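Geranyltranstransferase (Legionella pneumophila subsp. pneumophila, PDB 3LOM) probably catalyses the magnesium-dependent condensation of allylic diphosphates with isopentenyl diphosphate that builds farnesyl diphosphate, and perhaps longer prenyl diphosphates. Local coordinates at residues Y59-L64 against E198-A203; T82-L87 against D121-L126. All blocks are in the same frame, centred on the assembly; numbering follows the deposited sequence.

Interaction 1 (Y59-L64 against E198-A203)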
loop_
_atom_site.group_PDB
_atom_site.type_symbol
_atom_site.label_atom_id
_atom_site.label_comp_id
_atom_site.label_asym_id
_atom_site.label_seq_id
_atom_site.Cartn_x
_atom_site.Cartn_y
_atom_site.Cartn_z
ATOM N N TYR A 59 -6.084 11.220 -18.385
ATOM C CA TYR A 59 -5.567 11.849 -19.603
ATOM C C TYR A 59 -6.479 12.955 -20.106
ATOM O O TYR A 59 -6.010 14.035 -20.443
ATOM C CB TYR A 59 -5.337 10.814 -20.711
ATOM C CG TYR A 59 -4.093 9.972 -20.513
ATOM C CD1 TYR A 59 -2.847 10.572 -20.315
ATOM C CD2 TYR A 59 -4.155 8.579 -20.544
ATOM C CE1 TYR A 59 -1.701 9.807 -20.136
ATOM C CE2 TYR A 59 -3.011 7.806 -20.365
ATOM C CZ TYR A 59 -1.790 8.428 -20.163
ATOM O OH TYR A 59 -0.656 7.672 -19.988
ATOM N N LEU A 60 -7.780 12.681 -20.127
ATOM C CA LEU A 60 -8.772 13.620 -20.645
ATOM C C LEU A 60 -9.012 14.830 -19.740
ATOM O O LEU A 60 -9.177 15.950 -20.233
ATOM C CB LEU A 60 -10.083 12.898 -20.947
ATOM C CG LEU A 60 -10.022 11.937 -22.134
ATOM C CD1 LEU A 60 -11.391 11.358 -22.432
ATOM C CD2 LEU A 60 -9.466 12.645 -23.357
ATOM N N ALA A 61 -9.016 14.600 -18.427
ATOM C CA ALA A 61 -9.129 15.679 -17.450
ATOM C C ALA A 61 -7.847 16.494 -17.391
ATOM O O ALA A 61 -7.886 17.705 -17.160
ATOM C CB ALA A 61 -9.470 15.132 -16.069
ATOM N N GLY A 62 -6.717 15.821 -17.598
ATOM C CA GLY A 62 -5.409 16.472 -17.616
ATOM C C GLY A 62 -5.213 17.395 -18.806
ATOM O O GLY A 62 -4.531 18.414 -18.701
ATOM N N ASP A 63 -5.815 17.023 -19.936
ATOM C CA ASP A 63 -5.829 17.839 -21.147
ATOM C C ASP A 63 -6.627 19.118 -20.957
ATOM O O ASP A 63 -6.212 20.179 -21.425
ATOM C CB ASP A 63 -6.419 17.052 -22.319
ATOM C CG ASP A 63 -5.361 16.350 -23.147
ATOM O OD1 ASP A 63 -4.184 16.302 -22.723
ATOM O OD2 ASP A 63 -5.713 15.845 -24.234
ATOM N N LEU A 64 -7.761 19.001 -20.265
ATOM C CA LEU A 64 -8.673 20.121 -20.026
ATOM C C LEU A 64 -8.016 21.284 -19.294
ATOM O O LEU A 64 -8.294 22.444 -19.599
ATOM C CB LEU A 64 -9.913 19.650 -19.265
ATOM C CG LEU A 64 -10.919 18.821 -20.067
ATOM C CD1 LEU A 64 -11.935 18.158 -19.149
ATOM C CD2 LEU A 64 -11.610 19.675 -21.104
ATOM N N GLU A 198 -8.968 14.659 -8.955
ATOM C CA GLU A 198 -8.306 15.348 -7.841
ATOM C C GLU A 198 -6.776 15.323 -7.899
ATOM O O GLU A 198 -6.134 16.313 -7.537
ATOM C CB GLU A 198 -8.789 14.813 -6.488
ATOM C CG GLU A 198 -10.252 15.100 -6.160
ATOM C CD GLU A 198 -10.500 16.502 -5.612
ATOM O OE1 GLU A 198 -9.531 17.248 -5.337
ATOM O OE2 GLU A 198 -11.686 16.852 -5.444
ATOM N N MET A 199 -6.196 14.201 -8.335
ATOM C CA MET A 199 -4.736 14.115 -8.522
ATOM C C MET A 199 -4.274 15.016 -9.678
ATOM O O MET A 199 -3.208 15.627 -9.603
ATOM C CB MET A 199 -4.269 12.668 -8.727
ATOM C CG MET A 199 -4.107 11.862 -7.435
ATOM S SD MET A 199 -3.606 10.131 -7.642
ATOM C CE MET A 199 -4.987 9.587 -8.509
ATOM N N VAL A 200 -5.099 15.098 -10.724
ATOM C CA VAL A 200 -4.880 15.997 -11.859
ATOM C C VAL A 200 -4.920 17.469 -11.411
ATOM O O VAL A 200 -4.081 18.273 -11.831
ATOM C CB VAL A 200 -5.884 15.674 -13.024
ATOM C CG1 VAL A 200 -6.178 16.886 -13.898
ATOM C CG2 VAL A 200 -5.355 14.529 -13.885
ATOM N N LEU A 201 -5.865 17.798 -10.526
ATOM C CA LEU A 201 -6.010 19.155 -9.978
ATOM C C LEU A 201 -4.851 19.581 -9.080
ATOM O O LEU A 201 -4.490 20.757 -9.047
ATOM C CB LEU A 201 -7.333 19.301 -9.222
ATOM C CG LEU A 201 -8.581 19.477 -10.092
ATOM C CD1 LEU A 201 -9.834 19.195 -9.281
ATOM C CD2 LEU A 201 -8.641 20.869 -10.737
ATOM N N ALA A 202 -4.259 18.623 -8.371
ATOM C CA ALA A 202 -3.142 18.913 -7.473
ATOM C C ALA A 202 -1.814 19.144 -8.212
ATOM O O ALA A 202 -0.793 19.436 -7.584
ATOM C CB ALA A 202 -3.006 17.817 -6.419
ATOM N N ALA A 203 -1.839 19.023 -9.540
ATOM C CA ALA A 203 -0.680 19.335 -10.381
ATOM C C ALA A 203 -0.493 20.840 -10.616
ATOM O O ALA A 203 0.602 21.278 -10.979
ATOM C CB ALA A 203 -0.774 18.609 -11.704
#

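Interaction 2 (T82-L87 against D121-L126)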
loop_
_atom_site.group_PDB
_atom_site.type_symbol
_atom_site.label_atom_id
_atom_site.label_comp_id
_atom_site.label_asym_id
_atom_site.label_seq_id
_atom_site.Cartn_x
_atom_site.Cartn_y
_atom_site.Cartn_z
ATOM N N THR A 82 -3.138 0.873 -8.353
ATOM C CA THR A 82 -4.028 0.837 -7.175
ATOM C C THR A 82 -5.326 0.088 -7.492
ATOM O O THR A 82 -5.681 -0.846 -6.784
ATOM C CB THR A 82 -4.326 2.255 -6.596
ATOM O OG1 THR A 82 -3.093 2.918 -6.274
ATOM C CG2 THR A 82 -5.176 2.153 -5.322
ATOM N N HIS A 83 -5.996 0.463 -8.578
ATOM C CA HIS A 83 -7.219 -0.222 -9.007
ATOM C C HIS A 83 -6.994 -1.720 -9.192
ATOM O O HIS A 83 -7.782 -2.527 -8.693
ATOM C CB HIS A 83 -7.761 0.404 -10.295
ATOM C CG HIS A 83 -8.995 -0.261 -10.828
ATOM N ND1 HIS A 83 -10.132 -0.444 -10.070
ATOM C CD2 HIS A 83 -9.277 -0.763 -12.053
ATOM C CE1 HIS A 83 -11.059 -1.038 -10.802
ATOM N NE2 HIS A 83 -10.565 -1.243 -12.011
ATOM N N CYS A 84 -5.900 -2.077 -9.872
ATOM C CA CYS A 84 -5.586 -3.473 -10.179
ATOM C C CYS A 84 -5.324 -4.300 -8.932
ATOM O O CYS A 84 -5.868 -5.401 -8.814
ATOM C CB CYS A 84 -4.407 -3.597 -11.163
ATOM S SG CYS A 84 -4.118 -5.286 -11.757
ATOM N N TYR A 85 -4.510 -3.780 -8.008
ATOM C CA TYR A 85 -4.305 -4.434 -6.704
ATOM C C TYR A 85 -5.634 -4.775 -6.023
ATOM O O TYR A 85 -5.835 -5.911 -5.577
ATOM C CB TYR A 85 -3.381 -3.606 -5.782
ATOM C CG TYR A 85 -3.972 -3.191 -4.434
ATOM C CD1 TYR A 85 -4.230 -4.124 -3.420
ATOM C CD2 TYR A 85 -4.267 -1.854 -4.179
ATOM C CE1 TYR A 85 -4.786 -3.729 -2.208
ATOM C CE2 TYR A 85 -4.811 -1.451 -2.974
ATOM C CZ TYR A 85 -5.065 -2.386 -1.993
ATOM O OH TYR A 85 -5.606 -1.972 -0.799
ATOM N N SER A 86 -6.549 -3.810 -5.972
ATOM C CA SER A 86 -7.820 -4.048 -5.304
ATOM C C SER A 86 -8.638 -5.131 -5.993
ATOM O O SER A 86 -9.250 -5.943 -5.312
ATOM C CB SER A 86 -8.622 -2.757 -5.135
ATOM O OG SER A 86 -9.331 -2.396 -6.304
ATOM N N LEU A 87 -8.625 -5.165 -7.327
ATOM C CA LEU A 87 -9.355 -6.204 -8.070
ATOM C C LEU A 87 -8.811 -7.610 -7.790
ATOM O O LEU A 87 -9.581 -8.548 -7.600
ATOM C CB LEU A 87 -9.328 -5.935 -9.575
ATOM C CG LEU A 87 -10.010 -4.697 -10.160
ATOM C CD1 LEU A 87 -9.641 -4.589 -11.631
ATOM C CD2 LEU A 87 -11.522 -4.745 -9.992
ATOM N N ASP A 121 -0.367 -6.701 -2.814
ATOM C CA ASP A 121 0.418 -5.944 -1.833
ATOM C C ASP A 121 1.521 -5.109 -2.468
ATOM O O ASP A 121 1.694 -3.950 -2.113
ATOM C CB ASP A 121 1.037 -6.883 -0.799
ATOM C CG ASP A 121 0.031 -7.402 0.195
ATOM O OD1 ASP A 121 -1.155 -7.015 0.106
ATOM O OD2 ASP A 121 0.430 -8.199 1.069
ATOM N N GLY A 122 2.269 -5.709 -3.399
ATOM C CA GLY A 122 3.351 -5.013 -4.100
ATOM C C GLY A 122 2.888 -3.931 -5.058
ATOM O O GLY A 122 3.552 -2.899 -5.186
ATOM N N MET A 123 1.760 -4.161 -5.737
ATOM C CA MET A 123 1.169 -3.150 -6.621
ATOM C C MET A 123 0.790 -1.885 -5.849
ATOM O O MET A 123 1.078 -0.775 -6.312
ATOM C CB MET A 123 -0.055 -3.682 -7.375
ATOM C CG MET A 123 0.246 -4.484 -8.625
ATOM S SD MET A 123 -1.242 -4.896 -9.556
ATOM C CE MET A 123 -0.554 -6.098 -10.676
ATOM N N GLN A 124 0.164 -2.056 -4.677
ATOM C CA GLN A 124 -0.198 -0.921 -3.825
ATOM C C GLN A 124 1.026 -0.077 -3.513
ATOM O O GLN A 124 1.007 1.136 -3.723
ATOM C CB GLN A 124 -0.918 -1.345 -2.525
ATOM C CG GLN A 124 -1.022 -0.185 -1.496
ATOM C CD GLN A 124 -2.144 -0.309 -0.469
ATOM O OE1 GLN A 124 -2.824 0.680 -0.180
ATOM N NE2 GLN A 124 -2.332 -1.508 0.100
ATOM N N ALA A 125 2.088 -0.729 -3.038
ATOM C CA ALA A 125 3.360 -0.059 -2.793
ATOM C C ALA A 125 3.971 0.556 -4.064
ATOM O O ALA A 125 4.548 1.645 -3.997
ATOM C CB ALA A 125 4.340 -1.005 -2.134
ATOM N N LEU A 126 3.833 -0.124 -5.209
ATOM C CA LEU A 126 4.436 0.360 -6.461
ATOM C C LEU A 126 3.827 1.675 -6.928
ATOM O O LEU A 126 4.560 2.596 -7.295
ATOM C CB LEU A 126 4.395 -0.683 -7.592
ATOM C CG LEU A 126 5.140 -0.266 -8.880
ATOM C CD1 LEU A 126 6.622 0.036 -8.621
ATOM C CD2 LEU A 126 4.979 -1.269 -10.022
HETATM O O HOH W 1 -1.910 2.053 -4.118
HETATM O O HOH W 2 -5.496 0.468 -0.020
#

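Interaction 1 (Y59-L64 against E198-A203)
Val-200 meets Ala-61 and Gly-62 where the last turn of helix 178-201 meets the last turn of helix 53-64. The contact is small, and one branched side chain, that of Val-200, makes every touch from its helix. Its methyl CG1 lies 3.8 Å from Ala-61 O and equally 3.8 Å from Gly-62 CA, so it rests on the peptide backbone as much as on any side chain. Ala-61 also turns its methyl to the other helix, and Ala-61 CB stands 4.3 Å from Val-200 CG1, a loose apolar touch. The second methyl reaches less far: Val-200 CG2 is 4.2 Å from Gly-62 N. With chi1 at 153°, CG1 lies opposite the backbone N of Val-200 and CG2 opposite its carbonyl carbon, and this rotation offers both methyls to the partner helix.

The residue types fit the site. Gly-62 presents bare backbone, and its CA, 5.8 Å from Val-200 CA, marks the nearest approach of the two backbones, while the single methyl of Ala-61 adds apolar surface at little cost in bulk. Valine is short, and its one methyl CG1 settles between two successive residues while CG2 flanks the second. No hydrogen bond crosses the contact; it is buried van der Waals packing.

Both helices end here, at Leu-64 and Leu-201. Leu-72 of helix 69-91 touches both Val-200 and Tyr-59, and Ile-65, in the connection after helix 53-64, also packs on Val-200. On other faces, helix 289-303 covers Leu-60 and Leu-64, while helix 141-155 lies against Met-199 and Ala-202.

Interaction 2 (T82-L87 against D121-L126)
Swung opposite its own backbone N (chi1 168°) and extended beyond CG, Gln-124 runs alongside Tyr-85, both side chains pointing the same way. Gln-124 CB sits over one face of the ring, 3.9 Å from the Tyr-85 centroid, a CH-pi contact. Farther out the amide follows the ring toward its hydroxyl, their planes only 27° apart. Gln-124 NE2 comes to 3.4 Å from Tyr-85 OH, but the angle is too poor for a hydrogen bond. A water joins the two ends instead, 2.6 Å from Tyr-85 OH and giving a hydrogen bond of 2.7 Å to Gln-124 OE1. A second water spans the gap between Thr-82 OG1 and the backbone carbonyl of Gln-124, to which it donates.

Where Met-123 meets Cys-84 the contact is apolar. Met-123 stretches its chain past Tyr-85, with Met-123 CB 3.7 Å from Tyr-85 CB, and ends at Cys-84, where Met-123 SD lies 3.6 Å from Cys-84 SG. A long, unbranched, polarisable methionine suits this place, since it also reaches Leu-42, Ala-45 and Leu-46 of helix 36-46. The helix segments run nearly antiparallel, at 163°, with their axes 8.2 Å apart at closest approach.

The amide nitrogen has its partner across the dimer interface: Gln-124 NE2 donates to Asp-121 O of the second subunit, and the reverse bond is made too. Glutamine is apt here because its two ends do different work, OE1 accepting the water beside Tyr-85 and NE2 serving the dimer. Packing against Tyr-85 and the water at Gln-124 OE1 probably help to fix the amide that bonds to the second subunit.

How the interactions relate
Interactions 1 and 2 lie 21 Å apart between centres, with nearest atoms about 7 Å apart, and do not touch. Interaction 2 is nested in the chain between the segments of interaction 1. Helix 69-91 connects them: its early part lies by interaction 1, whereas residues 82-87 belong to its later part. Helix 178-201 also serves both regions, since its Leu-192 touches Thr-82. Interaction 1 is internal to the subunit; interaction 2 borders the second subunit. Helix 69-91 ends in the first aspartate-rich motif of the family, which in relatives binds magnesium and diphosphate, so interaction 2 probably lies nearer the active site along that helix.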